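Local coordinates for protein bifunctional dTDP-4-dehydrorhamnose 3,5-epimerase/dTDP-4-dehydrorhamnose reductase (PDB 4QQR) that converts dTDP-4-keto-6-deoxyglucose into dTDP-L-rhamnose, epimerising the sugar at C3' and C5' and then reducing its keto group with NADPH, at residues A54-V59 against R102-V107; L95-I100 against L106-Y111; Y18-W23 against Y39-G44. All coordinates share one frame; numbering follows the deposited sequence.

Contact 1. Residues A54-V59 against R102-V107; sequences ADIESV and REKGLV
Ile56, on the last turn and a half of helix 49-59, meets Leu106 tip to tip: its CG2 lies 3.6 Å from Leu106 CD2. A chi1 of -51° puts CG1 beside the backbone N and leaves CG2 anti to it, aimed at the facing segment. The same methyl also touches the aliphatic part of Lys104, 3.7 Å from Lys104 CD, as the two side chains slide past each other in opposite directions. A beta-branched isoleucine suits this spot, because one methyl serves two partners while the side chain as a whole also packs on Leu16 of strand 14-18 and on Pro61.

The electrostatic part lies on the exposed side. Lys104 bends at chi2 (-145°) and then runs straight, crossing Glu57 at about a right angle. Its NZ comes nearest the methylene Glu57 CG, at 3.4 Å, with Glu57 OE1 at 3.9 Å, which makes a long salt bridge. Opposite charges suit this water-facing border, where the attraction is probably diffuse rather than a firm link.

Backbone conformation sets up both groups. Helix 80-103 ends in a Schellman motif, with Gly105 at positive phi (76°), a region glycine enters easily. Gly105 N bonds back to Arg102 O at 3.0 Å, and the chain then turns so that Leu106 can enter the apolar layer. The contact thus joins helix 49-59 to the turn that follows helix 80-103 and leads into strand 107-113 of the parallel sheet, an arrangement of the Rossmann fold.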
loop_
_atom_site.group_PDB
_atom_site.type_symbol
_atom_site.label_atom_id
_atom_site.label_comp_id
_atom_site.label_asym_id
_atom_site.label_seq_id
_atom_site.Cartn_x
_atom_site.Cartn_y
_atom_site.Cartn_z
ATOM N N ALA A 54 5.620 -10.757 -20.610
ATOM C CA ALA A 54 5.490 -11.078 -22.030
ATOM C C ALA A 54 5.650 -9.837 -22.919
ATOM O O ALA A 54 6.399 -9.848 -23.910
ATOM C CB ALA A 54 4.158 -11.751 -22.286
ATOM N N ASP A 55 4.935 -8.777 -22.555
ATOM C CA ASP A 55 5.063 -7.488 -23.212
ATOM C C ASP A 55 6.514 -7.013 -23.290
ATOM O O ASP A 55 6.943 -6.548 -24.341
ATOM C CB ASP A 55 4.228 -6.427 -22.486
ATOM C CG ASP A 55 2.741 -6.680 -22.578
ATOM O OD1 ASP A 55 2.350 -7.797 -22.972
ATOM O OD2 ASP A 55 1.961 -5.755 -22.250
ATOM N N ILE A 56 7.260 -7.110 -22.188
ATOM C CA ILE A 56 8.628 -6.590 -22.187
ATOM C C ILE A 56 9.503 -7.371 -23.162
ATOM O O ILE A 56 10.358 -6.805 -23.845
ATOM C CB ILE A 56 9.289 -6.616 -20.795
ATOM C CG1 ILE A 56 8.390 -5.962 -19.737
ATOM C CG2 ILE A 56 10.674 -5.978 -20.849
ATOM C CD1 ILE A 56 8.367 -4.488 -19.759
ATOM N N GLU A 57 9.278 -8.677 -23.247
ATOM C CA GLU A 57 10.064 -9.494 -24.170
ATOM C C GLU A 57 9.623 -9.331 -25.629
ATOM O O GLU A 57 10.454 -9.289 -26.543
ATOM C CB GLU A 57 10.063 -10.955 -23.728
ATOM C CG GLU A 57 10.463 -11.114 -22.263
ATOM C CD GLU A 57 11.242 -12.385 -21.994
ATOM O OE1 GLU A 57 12.356 -12.518 -22.553
ATOM O OE2 GLU A 57 10.746 -13.241 -21.221
ATOM N N SER A 58 8.315 -9.217 -25.830
ATOM C CA SER A 58 7.749 -8.980 -27.153
ATOM C C SER A 58 8.151 -7.613 -27.736
ATOM O O SER A 58 8.517 -7.526 -28.911
ATOM C CB SER A 58 6.227 -9.129 -27.101
ATOM O OG SER A 58 5.636 -8.849 -28.353
ATOM N N VAL A 59 8.096 -6.558 -26.918
ATOM C CA VAL A 59 8.385 -5.184 -27.372
ATOM C C VAL A 59 9.868 -4.819 -27.278
ATOM O O VAL A 59 10.363 -3.973 -28.038
ATOM C CB VAL A 59 7.565 -4.149 -26.573
ATOM C CG1 VAL A 59 7.836 -2.716 -27.052
ATOM C CG2 VAL A 59 6.093 -4.459 -26.685
ATOM N N ARG A 102 12.265 -2.895 -12.715
ATOM C CA ARG A 102 13.470 -2.756 -11.918
ATOM C C ARG A 102 14.411 -3.932 -12.163
ATOM O O ARG A 102 15.594 -3.735 -12.447
ATOM C CB ARG A 102 13.127 -2.644 -10.433
ATOM C CG ARG A 102 14.338 -2.409 -9.578
ATOM C CD ARG A 102 14.010 -2.572 -8.117
ATOM N NE ARG A 102 15.225 -2.656 -7.309
ATOM C CZ ARG A 102 15.808 -3.798 -6.962
ATOM N NH1 ARG A 102 15.285 -4.954 -7.340
ATOM N NH2 ARG A 102 16.910 -3.780 -6.231
ATOM N N GLU A 103 13.874 -5.149 -12.072
ATOM C CA GLU A 103 14.636 -6.338 -12.407
ATOM C C GLU A 103 15.306 -6.210 -13.783
ATOM O O GLU A 103 16.473 -6.576 -13.942
ATOM C CB GLU A 103 13.748 -7.580 -12.357
ATOM C CG GLU A 103 14.519 -8.902 -12.094
ATOM C CD GLU A 103 14.887 -9.678 -13.375
ATOM O OE1 GLU A 103 14.351 -9.345 -14.469
ATOM O OE2 GLU A 103 15.710 -10.633 -13.282
ATOM N N LYS A 104 14.585 -5.659 -14.764
ATOM C CA LYS A 104 15.106 -5.593 -16.130
ATOM C C LYS A 104 15.938 -4.349 -16.435
ATOM O O LYS A 104 16.379 -4.159 -17.573
ATOM C CB LYS A 104 13.988 -5.787 -17.166
ATOM C CG LYS A 104 13.357 -7.168 -17.108
ATOM C CD LYS A 104 12.964 -7.668 -18.487
ATOM C CE LYS A 104 12.635 -9.173 -18.487
ATOM N NZ LYS A 104 12.366 -9.694 -19.871
ATOM N N GLY A 105 16.163 -3.515 -15.423
ATOM C CA GLY A 105 16.925 -2.293 -15.612
ATOM C C GLY A 105 16.156 -1.188 -16.319
ATOM O O GLY A 105 16.712 -0.148 -16.652
ATOM N N LEU A 106 14.866 -1.409 -16.535
ATOM C CA LEU A 106 14.028 -0.480 -17.301
ATOM C C LEU A 106 13.482 0.681 -16.453
ATOM O O LEU A 106 12.901 0.473 -15.366
ATOM C CB LEU A 106 12.866 -1.236 -17.969
ATOM C CG LEU A 106 12.840 -1.666 -19.454
ATOM C CD1 LEU A 106 14.101 -1.279 -20.236
ATOM C CD2 LEU A 106 12.514 -3.173 -19.606
ATOM N N VAL A 107 13.674 1.901 -16.964
ATOM C CA VAL A 107 13.053 3.102 -16.394
ATOM C C VAL A 107 11.540 3.133 -16.650
ATOM O O VAL A 107 11.051 2.862 -17.747
ATOM C CB VAL A 107 13.683 4.390 -16.929
ATOM C CG1 VAL A 107 12.935 5.605 -16.396
ATOM C CG2 VAL A 107 15.167 4.460 -16.544
#

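Contact 2. Residues L95-I100 against L106-Y111; sequences LTLADI and LVLINY
Leu97 and Ala98 of helix 80-103 rest on Leu108 of strand 107-113, in the second half of a beta-alpha-beta crossover of the Rossmann fold. Strand 63-66 feeds this helix, and the helix hands the chain on to the neighbouring parallel strand. The contact is buried and purely apolar, and its helical backbone is held by bonds such as that from Asp99 N to Leu95 O, 3.0 Å.

Leu95 and Thr96 face elsewhere. Leu95 packs on Leu154 and Leu155 of helix 143-155, and Thr96 OG1 is satisfied by Ala92 O one turn back.

Leu97 is the first to reach the strand. With CG anti to the backbone N (chi1 178°) the side chain extends from the helix, and CD2 arrives 3.8 Å from Leu108 CD1. The two leucines cross obliquely, touching through one methyl each, while Leu97 also packs on Ile52 of helix 49-59.

At Ala98 the helix comes closest to the strand, the CA atoms of Ala98 and Leu108 being 6.8 Å apart. A residue with a single methyl suits this near approach, since the leucine can then lie against the helix backbone itself.

Asp99 points away from the strand and forms salt bridges with Arg49 and with Arg88 of the second subunit; a buried carboxylate is thus matched by two guanidinium groups. Further along the strand, Tyr111 belongs to the NADPH site by similarity.

Leu108 therefore divides its two methyls between neighbouring helix residues: while CD1 serves Leu97, CD2 sits 3.6 Å from Ala98 CA and 4.0 Å from Ala98 CB.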
loop_
_atom_site.group_PDB
_atom_site.type_symbol
_atom_site.label_atom_id
_atom_site.label_comp_id
_atom_site.label_asym_id
_atom_site.label_seq_id
_atom_site.Cartn_x
_atom_site.Cartn_y
_atom_site.Cartn_z
ATOM N N LEU A 95 2.749 -1.785 -8.581
ATOM C CA LEU A 95 3.896 -2.330 -7.874
ATOM C C LEU A 95 4.514 -3.494 -8.669
ATOM O O LEU A 95 5.740 -3.583 -8.775
ATOM C CB LEU A 95 3.527 -2.755 -6.446
ATOM C CG LEU A 95 3.651 -1.752 -5.286
ATOM C CD1 LEU A 95 4.653 -0.663 -5.582
ATOM C CD2 LEU A 95 2.338 -1.143 -4.924
ATOM N N THR A 96 3.671 -4.368 -9.236
ATOM C CA THR A 96 4.139 -5.469 -10.091
ATOM C C THR A 96 4.903 -4.960 -11.304
ATOM O O THR A 96 5.973 -5.489 -11.643
ATOM C CB THR A 96 2.990 -6.383 -10.560
ATOM O OG1 THR A 96 2.524 -7.163 -9.454
ATOM C CG2 THR A 96 3.467 -7.334 -11.638
ATOM N N LEU A 97 4.367 -3.921 -11.946
ATOM C CA LEU A 97 5.031 -3.292 -13.101
ATOM C C LEU A 97 6.380 -2.678 -12.718
ATOM O O LEU A 97 7.364 -2.869 -13.417
ATOM C CB LEU A 97 4.126 -2.251 -13.777
ATOM C CG LEU A 97 4.730 -1.502 -14.971
ATOM C CD1 LEU A 97 4.949 -2.394 -16.168
ATOM C CD2 LEU A 97 3.869 -0.354 -15.361
ATOM N N ALA A 98 6.428 -1.958 -11.602
ATOM C CA ALA A 98 7.680 -1.357 -11.133
ATOM C C ALA A 98 8.760 -2.409 -10.892
ATOM O O ALA A 98 9.929 -2.195 -11.173
ATOM C CB ALA A 98 7.434 -0.574 -9.864
ATOM N N ASP A 99 8.333 -3.548 -10.367
ATOM C CA ASP A 99 9.206 -4.640 -9.970
ATOM C C ASP A 99 9.908 -5.237 -11.172
ATOM O O ASP A 99 11.133 -5.345 -11.215
ATOM C CB ASP A 99 8.362 -5.723 -9.288
ATOM C CG ASP A 99 9.202 -6.718 -8.539
ATOM O OD1 ASP A 99 9.502 -7.790 -9.097
ATOM O OD2 ASP A 99 9.561 -6.420 -7.383
ATOM N N ILE A 100 9.089 -5.638 -12.138
ATOM C CA ILE A 100 9.546 -6.216 -13.385
ATOM C C ILE A 100 10.475 -5.250 -14.142
ATOM O O ILE A 100 11.515 -5.662 -14.673
ATOM C CB ILE A 100 8.328 -6.647 -14.240
ATOM C CG1 ILE A 100 7.569 -7.783 -13.543
ATOM C CG2 ILE A 100 8.746 -7.054 -15.650
ATOM C CD1 ILE A 100 6.237 -8.125 -14.193
ATOM N N LEU A 106 14.866 -1.409 -16.535
ATOM C CA LEU A 106 14.028 -0.480 -17.301
ATOM C C LEU A 106 13.482 0.681 -16.453
ATOM O O LEU A 106 12.901 0.473 -15.366
ATOM C CB LEU A 106 12.866 -1.236 -17.969
ATOM C CG LEU A 106 12.840 -1.666 -19.454
ATOM C CD1 LEU A 106 14.101 -1.279 -20.236
ATOM C CD2 LEU A 106 12.514 -3.173 -19.606
ATOM N N VAL A 107 13.674 1.901 -16.964
ATOM C CA VAL A 107 13.053 3.102 -16.394
ATOM C C VAL A 107 11.540 3.133 -16.650
ATOM O O VAL A 107 11.051 2.862 -17.747
ATOM C CB VAL A 107 13.683 4.390 -16.929
ATOM C CG1 VAL A 107 12.935 5.605 -16.396
ATOM C CG2 VAL A 107 15.167 4.460 -16.544
ATOM N N LEU A 108 10.806 3.443 -15.599
ATOM C CA LEU A 108 9.366 3.459 -15.644
ATOM C C LEU A 108 8.897 4.864 -15.283
ATOM O O LEU A 108 9.152 5.364 -14.190
ATOM C CB LEU A 108 8.834 2.443 -14.636
ATOM C CG LEU A 108 7.382 2.610 -14.223
ATOM C CD1 LEU A 108 6.514 2.435 -15.453
ATOM C CD2 LEU A 108 7.055 1.600 -13.163
ATOM N N ILE A 109 8.227 5.506 -16.225
ATOM C CA ILE A 109 7.613 6.801 -15.982
ATOM C C ILE A 109 6.216 6.567 -15.447
ATOM O O ILE A 109 5.324 6.141 -16.181
ATOM C CB ILE A 109 7.521 7.610 -17.263
ATOM C CG1 ILE A 109 8.923 7.801 -17.859
ATOM C CG2 ILE A 109 6.840 8.935 -16.989
ATOM C CD1 ILE A 109 9.888 8.623 -16.986
ATOM N N ASN A 110 6.033 6.832 -14.160
ATOM C CA ASN A 110 4.746 6.628 -13.502
ATOM C C ASN A 110 3.971 7.952 -13.295
ATOM O O ASN A 110 4.325 8.774 -12.451
ATOM C CB ASN A 110 4.977 5.861 -12.192
ATOM C CG ASN A 110 3.708 5.634 -11.402
ATOM O OD1 ASN A 110 2.778 4.987 -11.873
ATOM N ND2 ASN A 110 3.687 6.122 -10.165
ATOM N N TYR A 111 2.939 8.155 -14.107
ATOM C CA TYR A 111 2.023 9.272 -13.968
ATOM C C TYR A 111 1.138 9.061 -12.750
ATOM O O TYR A 111 0.501 8.026 -12.600
ATOM C CB TYR A 111 1.183 9.405 -15.241
ATOM C CG TYR A 111 2.038 9.735 -16.442
ATOM C CD1 TYR A 111 2.471 11.043 -16.681
ATOM C CD2 TYR A 111 2.478 8.739 -17.297
ATOM C CE1 TYR A 111 3.274 11.339 -17.752
ATOM C CE2 TYR A 111 3.287 9.030 -18.372
ATOM C CZ TYR A 111 3.680 10.328 -18.597
ATOM O OH TYR A 111 4.478 10.608 -19.678
#

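Contact 3. Residues Y18-W23 against Y39-G44; sequences YGKTGW and YTYGSG. With SO4 (sulfate ion), chain H.
Lys20 lies across Tyr41 where the glycine-rich Gly-X-X-Gly-X-X-Gly loop of a Rossmann fold (Gly19, Gly22, Gly25) passes the end of strand 38-41. The tight part has two rings. Lys20 CB sits over the centre of the Tyr41 face, a CH-pi contact 3.3 Å from the centroid and 8° off the normal, and Tyr39 CE2 meets the opposite face toward its rim. Tyr41 OH is hydrogen-bonded to Gly25 O. Were Tyr41 an alanine, Lys20 CB would probably lose the ring it lies on and Gly25 O its hydroxyl partner. The Tyr18 ring has Gly42 N over one face and Gly44 O near its plane at the edge; a CB on Gly42 would collide with Tyr18 CE2. Tyr18 OH is hydrogen-bonded to Asp55 OD2.

The looser side begins where the Lys20 chain bends at chi3 (-54°) and runs past the rim, CE 3.6 Å from Tyr41 CD2, toward solvent. Apart from the lysine tip, Gly22 sits at the N-cap position of helix 23-34, where a sulfate, probably from the crystallisation liquor, is consistent with a cofactor phosphate site. Thr71 OG1 also binds it; Trp23 N points at sulfate O3, though the modelled 2.5 Å is doubtfully short.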
loop_
_atom_site.group_PDB
_atom_site.type_symbol
_atom_site.label_atom_id
_atom_site.label_comp_id
_atom_site.label_asym_id
_atom_site.label_seq_id
_atom_site.Cartn_x
_atom_site.Cartn_y
_atom_site.Cartn_z
ATOM N N TYR A 18 1.416 1.982 -21.030
ATOM C CA TYR A 18 0.219 1.359 -20.473
ATOM C C TYR A 18 -0.904 2.371 -20.301
ATOM O O TYR A 18 -0.681 3.472 -19.808
ATOM C CB TYR A 18 0.530 0.595 -19.172
ATOM C CG TYR A 18 1.225 -0.717 -19.460
ATOM C CD1 TYR A 18 2.614 -0.795 -19.500
ATOM C CD2 TYR A 18 0.494 -1.864 -19.751
ATOM C CE1 TYR A 18 3.257 -1.989 -19.792
ATOM C CE2 TYR A 18 1.126 -3.060 -20.052
ATOM C CZ TYR A 18 2.508 -3.117 -20.065
ATOM O OH TYR A 18 3.144 -4.300 -20.356
ATOM N N GLY A 19 -2.096 2.000 -20.762
ATOM C CA GLY A 19 -3.264 2.865 -20.709
ATOM C C GLY A 19 -3.650 3.563 -22.005
ATOM O O GLY A 19 -3.808 4.784 -22.007
ATOM N N LYS A 20 -3.823 2.825 -23.105
ATOM C CA LYS A 20 -4.307 3.464 -24.344
ATOM C C LYS A 20 -5.737 3.980 -24.169
ATOM O O LYS A 20 -6.127 5.006 -24.734
ATOM C CB LYS A 20 -4.196 2.539 -25.572
ATOM C CG LYS A 20 -5.190 1.376 -25.662
ATOM C CD LYS A 20 -5.076 0.642 -27.010
ATOM C CE LYS A 20 -5.208 1.622 -28.183
ATOM N NZ LYS A 20 -5.152 0.989 -29.550
ATOM N N THR A 21 -6.498 3.251 -23.364
ATOM C CA THR A 21 -7.852 3.621 -22.980
ATOM C C THR A 21 -7.957 5.073 -22.493
ATOM O O THR A 21 -8.915 5.764 -22.817
ATOM C CB THR A 21 -8.348 2.664 -21.862
ATOM O OG1 THR A 21 -8.721 1.405 -22.439
ATOM C CG2 THR A 21 -9.529 3.263 -21.091
ATOM N N GLY A 22 -6.965 5.535 -21.738
ATOM C CA GLY A 22 -7.094 6.773 -20.988
ATOM C C GLY A 22 -6.635 8.060 -21.655
ATOM O O GLY A 22 -6.167 8.053 -22.792
ATOM N N TRP A 23 -6.753 9.170 -20.933
ATOM C CA TRP A 23 -6.474 10.483 -21.498
ATOM C C TRP A 23 -4.986 10.651 -21.833
ATOM O O TRP A 23 -4.614 10.776 -23.000
ATOM C CB TRP A 23 -6.985 11.587 -20.555
ATOM C CG TRP A 23 -6.970 13.006 -21.123
ATOM C CD1 TRP A 23 -6.774 13.372 -22.424
ATOM C CD2 TRP A 23 -7.153 14.228 -20.391
ATOM N NE1 TRP A 23 -6.827 14.739 -22.549
ATOM C CE2 TRP A 23 -7.059 15.288 -21.318
ATOM C CE3 TRP A 23 -7.400 14.528 -19.048
ATOM C CZ2 TRP A 23 -7.189 16.625 -20.941
ATOM C CZ3 TRP A 23 -7.529 15.854 -18.673
ATOM C CH2 TRP A 23 -7.417 16.888 -19.616
ATOM N N TYR A 39 6.600 3.236 -30.460
ATOM C CA TYR A 39 5.941 2.966 -29.192
ATOM C C TYR A 39 4.945 1.840 -29.362
ATOM O O TYR A 39 4.486 1.586 -30.464
ATOM C CB TYR A 39 5.195 4.202 -28.713
ATOM C CG TYR A 39 3.912 4.427 -29.474
ATOM C CD1 TYR A 39 3.932 4.943 -30.767
ATOM C CD2 TYR A 39 2.680 4.120 -28.904
ATOM C CE1 TYR A 39 2.755 5.144 -31.476
ATOM C CE2 TYR A 39 1.505 4.320 -29.596
ATOM C CZ TYR A 39 1.548 4.828 -30.880
ATOM O OH TYR A 39 0.383 5.032 -31.573
ATOM N N THR A 40 4.585 1.183 -28.268
ATOM C CA THR A 40 3.560 0.144 -28.324
ATOM C C THR A 40 2.724 0.207 -27.055
ATOM O O THR A 40 3.248 0.496 -25.986
ATOM C CB THR A 40 4.189 -1.253 -28.507
ATOM O OG1 THR A 40 4.974 -1.268 -29.707
ATOM C CG2 THR A 40 3.125 -2.342 -28.587
ATOM N N TYR A 41 1.419 -0.015 -27.172
ATOM C CA TYR A 41 0.550 -0.092 -26.001
ATOM C C TYR A 41 0.573 -1.517 -25.477
ATOM O O TYR A 41 0.499 -2.467 -26.255
ATOM C CB TYR A 41 -0.889 0.320 -26.340
ATOM C CG TYR A 41 -1.088 1.800 -26.635
ATOM C CD1 TYR A 41 -0.726 2.769 -25.707
ATOM C CD2 TYR A 41 -1.666 2.224 -27.831
ATOM C CE1 TYR A 41 -0.914 4.121 -25.965
ATOM C CE2 TYR A 41 -1.864 3.576 -28.100
ATOM C CZ TYR A 41 -1.481 4.523 -27.157
ATOM O OH TYR A 41 -1.667 5.872 -27.402
ATOM N N GLY A 42 0.686 -1.673 -24.163
ATOM C CA GLY A 42 0.775 -2.998 -23.572
ATOM C C GLY A 42 -0.538 -3.758 -23.559
ATOM O O GLY A 42 -1.547 -3.273 -23.035
ATOM N N SER A 43 -0.518 -4.952 -24.148
ATOM C CA SER A 43 -1.646 -5.878 -24.067
ATOM C C SER A 43 -1.873 -6.281 -22.618
ATOM O O SER A 43 -3.009 -6.323 -22.137
ATOM C CB SER A 43 -1.370 -7.143 -24.892
ATOM O OG SER A 43 -1.320 -6.878 -26.280
ATOM N N GLY A 44 -0.773 -6.575 -21.933
ATOM C CA GLY A 44 -0.809 -7.155 -20.604
ATOM C C GLY A 44 -1.560 -6.409 -19.511
ATOM O O GLY A 44 -1.470 -5.178 -19.364
HETATM S S SO4 H . -8.933 8.568 -17.808
HETATM O O1 SO4 H . -8.947 9.659 -16.827
HETATM O O2 SO4 H . -8.682 7.326 -17.070
HETATM O O3 SO4 H . -7.863 8.793 -18.780
HETATM O O4 SO4 H . -10.205 8.476 -18.541
#

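Contact 3 comes first along the chain and closes before the other two open; contacts 1 and 2 converge on Leu106 and Val107 and share helix 80-103. Their centres lie about 9 Å apart, while that of contact 3 is about 15 Å from contact 1 and 14 Å from contact 2. They adjoin: Ile56 CG1 is 4.2 Å from Ile100 CG2, Leu97 CD1 is 4.0 Å from Tyr18 CE1, and Asp55 OD2 is probably hydrogen-bonded to Tyr18 OH and Gly44 N. Contacts 2 and 3 both reach the parallel sheet, and contact 1 joins helix 49-59 to the turn after helix 80-103. Together they knit part of a Rossmann fold whose strand ends carry the probable NADPH site.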